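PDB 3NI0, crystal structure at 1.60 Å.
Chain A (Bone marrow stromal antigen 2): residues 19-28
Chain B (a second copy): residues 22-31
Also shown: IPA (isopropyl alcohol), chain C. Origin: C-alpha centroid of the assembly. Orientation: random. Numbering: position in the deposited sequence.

Chain A 19-28: TTHLLQRQLT
Chain B 22-31: LLQRQLTRTQ

Two copies of bone marrow stromal antigen 2 contribute one α-helix each, and both helices extend beyond the stretches in either direction. Phi and psi keep to the α-helical region throughout, phi between -73° and -58° and psi between -48° and -35°, with i to i+4 backbone hydrogen bonds such as A:Leu27 N to A:Leu23 O (2.9 Å). The helices run parallel, their axes crossing at +21° and approaching to 9.3 Å. They pack in register: A:Leu23 CA lies 6.2 Å from B:Leu23 CA, and A:Leu27 CA lies 5.1 Å from B:Leu27 CA. No hydrogen bond crosses between them, so the contact, which buries 527 Å² in all, is held by packing, mostly of side chains.

Along chain A, A:Thr20 (chi1 p) comes first at the seam. Its carbonyl O is 3.5 Å from B:Leu23 CD1, and its β-branched side chain also touches that methyl, with A:Thr20 CB 4.0 Å from B:Leu23 CD1. A:His21 (chi1 t) points away from the partner, as suits a polar ring on the exposed face.

A:Leu23 (m, t) points toward chain B, where B:Leu23 has the same rotamer; their CB atoms meet at 3.9 Å. A:Leu23 CD2 touches B:Leu27 CD2 at 3.9 Å, while A:Leu23 CD1 rests 3.5 Å from B:Gln24 CG, using the aliphatic part of that glutamine. B:Leu23 is itself a knob, seated among A:Thr20, A:Leu23, A:Gln24 and A:Leu27.

The CA-to-CB bond of A:Gln24 (m, m) points away from the partner, but its end folds back until CD is 3.4 Å from B:Leu23 CD2, flanking the leucine with an amide that can still face solvent. A:Arg25 (m, p, t) stays out of reach; its NH1 donates to A:His21 O at 3.3 Å, beside a weak backbone bond to the same carbonyl.

A:Gln26 (m, t) points toward chain B and brings OE1 within 3.6 Å of B:Leu27 CD2. Its CB is 3.9 Å from C1 of an isopropanol, whose O2 accepts a hydrogen bond from B:Gln31 NE2 (3.0 Å).

A:Leu27 (t, p) starts sideways and turns its end inward as a knob among B:Leu23, B:Gln26, B:Leu27 and B:Thr30. Its CD2 lies 4.1 Å from B:Leu23 CD2 and 3.0 Å from B:Gln26 OE1, a tight contact; its CD1 is 3.4 Å from B:Thr30 OG1. That hydroxyl donates to B:Gln26 O (2.9 Å), so its polarity is satisfied beside the methyl. B:Leu27 (also t, p) places CD1 3.9 Å from A:Leu27 CA. A:Thr28 (m) faces away, its OG1 donating to A:Gln24 O at 3.0 Å.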

# COMPACT_ATOMS: atom_id res chain seq x y z
N THR A 19 16.39 -43.73 7.90
CA THR A 19 15.73 -42.90 6.91
C THR A 19 14.46 -42.29 7.49
O THR A 19 14.19 -41.11 7.29
CB THR A 19 15.38 -43.70 5.64
OG1 THR A 19 16.58 -44.23 5.06
CG2 THR A 19 14.69 -42.81 4.62
N THR A 20 13.67 -43.10 8.19
CA THR A 20 12.45 -42.60 8.83
C THR A 20 12.80 -41.56 9.89
O THR A 20 12.13 -40.54 10.02
CB THR A 20 11.64 -43.73 9.50
OG1 THR A 20 12.46 -44.39 10.47
CG2 THR A 20 11.15 -44.73 8.47
N HIS A 21 13.87 -41.83 10.64
CA HIS A 21 14.33 -40.93 11.69
C HIS A 21 14.65 -39.56 11.09
O HIS A 21 14.21 -38.53 11.60
CB HIS A 21 15.58 -41.53 12.35
CG HIS A 21 16.05 -40.77 13.56
ND1 HIS A 21 16.88 -39.67 13.46
CD2 HIS A 21 15.83 -40.96 14.87
CE1 HIS A 21 17.13 -39.21 14.67
NE2 HIS A 21 16.51 -39.98 15.55
N LEU A 22 15.40 -39.58 10.00
CA LEU A 22 15.82 -38.35 9.32
C LEU A 22 14.62 -37.62 8.73
O LEU A 22 14.53 -36.40 8.82
CB LEU A 22 16.82 -38.68 8.21
CG LEU A 22 17.29 -37.48 7.39
CD1 LEU A 22 17.85 -36.40 8.30
CD2 LEU A 22 18.31 -37.91 6.35
N LEU A 23 13.71 -38.36 8.11
CA LEU A 23 12.53 -37.77 7.48
C LEU A 23 11.64 -37.08 8.50
O LEU A 23 11.05 -36.04 8.21
CB LEU A 23 11.73 -38.83 6.73
CG LEU A 23 12.28 -39.28 5.38
CD1 LEU A 23 11.55 -40.52 4.88
CD2 LEU A 23 12.20 -38.16 4.36
N GLN A 24 11.55 -37.65 9.70
CA GLN A 24 10.74 -37.05 10.76
C GLN A 24 11.31 -35.69 11.15
O GLN A 24 10.56 -34.73 11.34
CB GLN A 24 10.68 -37.96 11.99
CG GLN A 24 9.91 -39.27 11.77
CD GLN A 24 8.43 -39.14 12.06
OE1 GLN A 24 7.87 -38.04 12.08
NE2 GLN A 24 7.77 -40.27 12.29
N ARG A 25 12.64 -35.60 11.27
CA ARG A 25 13.29 -34.34 11.62
C ARG A 25 13.16 -33.32 10.51
O ARG A 25 12.95 -32.14 10.78
CB ARG A 25 14.78 -34.55 11.93
CG ARG A 25 15.06 -34.93 13.37
CD ARG A 25 14.62 -36.35 13.63
NE ARG A 25 14.70 -36.70 15.05
CZ ARG A 25 14.11 -37.78 15.56
NH1 ARG A 25 13.41 -38.58 14.78
NH2 ARG A 25 14.22 -38.04 16.86
N GLN A 26 13.29 -33.76 9.26
CA GLN A 26 13.15 -32.85 8.13
C GLN A 26 11.73 -32.32 8.07
O GLN A 26 11.51 -31.15 7.79
CB GLN A 26 13.52 -33.56 6.82
CG GLN A 26 15.01 -33.77 6.64
CD GLN A 26 15.33 -34.49 5.34
OE1 GLN A 26 14.51 -35.23 4.80
NE2 GLN A 26 16.54 -34.27 4.83
N LEU A 27 10.77 -33.19 8.36
CA LEU A 27 9.36 -32.82 8.33
C LEU A 27 9.07 -31.76 9.39
O LEU A 27 8.40 -30.76 9.11
CB LEU A 27 8.49 -34.05 8.57
CG LEU A 27 6.99 -33.81 8.62
CD1 LEU A 27 6.52 -33.02 7.40
CD2 LEU A 27 6.25 -35.14 8.71
N THR A 28 9.57 -31.98 10.60
CA THR A 28 9.34 -31.05 11.71
C THR A 28 9.97 -29.69 11.40
O THR A 28 9.37 -28.65 11.68
CB THR A 28 9.91 -31.60 13.03
OG1 THR A 28 9.33 -32.88 13.31
CG2 THR A 28 9.62 -30.65 14.18
N LEU B 22 5.01 -42.69 3.80
CA LEU B 22 4.08 -41.73 4.40
C LEU B 22 4.81 -40.45 4.80
O LEU B 22 4.30 -39.36 4.58
CB LEU B 22 3.37 -42.35 5.60
CG LEU B 22 2.39 -43.48 5.27
CD1 LEU B 22 1.94 -44.21 6.52
CD2 LEU B 22 1.19 -42.93 4.51
N LEU B 23 6.00 -40.60 5.37
CA LEU B 23 6.79 -39.45 5.79
C LEU B 23 7.29 -38.64 4.59
O LEU B 23 7.33 -37.42 4.65
CB LEU B 23 7.99 -39.89 6.62
CG LEU B 23 7.69 -40.29 8.07
CD1 LEU B 23 8.92 -40.95 8.69
CD2 LEU B 23 7.25 -39.09 8.88
N GLN B 24 7.66 -39.33 3.52
CA GLN B 24 8.14 -38.66 2.32
C GLN B 24 7.00 -37.86 1.71
O GLN B 24 7.21 -36.75 1.21
CB GLN B 24 8.69 -39.68 1.31
CG GLN B 24 9.90 -40.45 1.83
CD GLN B 24 10.25 -41.64 0.96
OE1 GLN B 24 9.46 -42.09 0.14
NE2 GLN B 24 11.47 -42.15 1.13
N ARG B 25 5.80 -38.41 1.77
CA ARG B 25 4.62 -37.70 1.27
C ARG B 25 4.33 -36.46 2.09
O ARG B 25 4.05 -35.40 1.54
CB ARG B 25 3.40 -38.62 1.27
CG ARG B 25 2.13 -37.90 0.86
CD ARG B 25 0.99 -38.87 0.62
NE ARG B 25 0.59 -39.54 1.85
CZ ARG B 25 -0.26 -40.56 1.91
NH1 ARG B 25 -0.56 -41.10 3.08
NH2 ARG B 25 -0.81 -41.03 0.80
N GLN B 26 4.39 -36.59 3.42
CA GLN B 26 4.14 -35.45 4.29
C GLN B 26 5.18 -34.36 4.04
O GLN B 26 4.85 -33.18 4.00
CB GLN B 26 4.18 -35.86 5.76
CG GLN B 26 3.21 -36.95 6.16
CD GLN B 26 3.32 -37.31 7.63
OE1 GLN B 26 3.52 -36.44 8.47
NE2 GLN B 26 3.19 -38.59 7.94
N LEU B 27 6.43 -34.77 3.88
CA LEU B 27 7.52 -33.83 3.68
C LEU B 27 7.31 -33.05 2.39
O LEU B 27 7.47 -31.83 2.37
CB LEU B 27 8.87 -34.55 3.63
CG LEU B 27 10.09 -33.65 3.41
CD1 LEU B 27 10.19 -32.61 4.52
CD2 LEU B 27 11.37 -34.46 3.33
N THR B 28 6.96 -33.75 1.32
CA THR B 28 6.71 -33.10 0.05
C THR B 28 5.57 -32.08 0.16
O THR B 28 5.69 -30.96 -0.32
CB THR B 28 6.36 -34.11 -1.05
OG1 THR B 28 7.46 -35.00 -1.26
CG2 THR B 28 6.07 -33.40 -2.34
N ARG B 29 4.48 -32.48 0.80
CA ARG B 29 3.33 -31.59 0.98
C ARG B 29 3.72 -30.34 1.75
O ARG B 29 3.27 -29.24 1.44
CB ARG B 29 2.21 -32.30 1.74
CG ARG B 29 1.57 -33.44 1.00
CD ARG B 29 0.64 -34.21 1.91
NE ARG B 29 -0.38 -34.92 1.16
CZ ARG B 29 -1.05 -35.97 1.61
NH1 ARG B 29 -0.79 -36.46 2.82
NH2 ARG B 29 -1.97 -36.55 0.85
N THR B 30 4.56 -30.51 2.77
CA THR B 30 4.93 -29.41 3.64
C THR B 30 5.88 -28.45 2.93
O THR B 30 5.82 -27.24 3.11
CB THR B 30 5.56 -29.91 4.95
OG1 THR B 30 4.66 -30.81 5.61
CG2 THR B 30 5.87 -28.75 5.88
N GLN B 31 6.74 -29.02 2.09
CA GLN B 31 7.67 -28.22 1.30
C GLN B 31 6.90 -27.38 0.29
O GLN B 31 7.22 -26.21 0.06
CB GLN B 31 8.67 -29.12 0.57
CG GLN B 31 9.66 -29.80 1.49
CD GLN B 31 10.48 -30.86 0.78
OE1 GLN B 31 10.00 -31.51 -0.15
NE2 GLN B 31 11.72 -31.04 1.21
C1 IPA C . 14.50 -30.24 4.92
C2 IPA C . 14.06 -29.21 3.88
C3 IPA C . 14.88 -29.38 2.61
O2 IPA C . 12.70 -29.40 3.57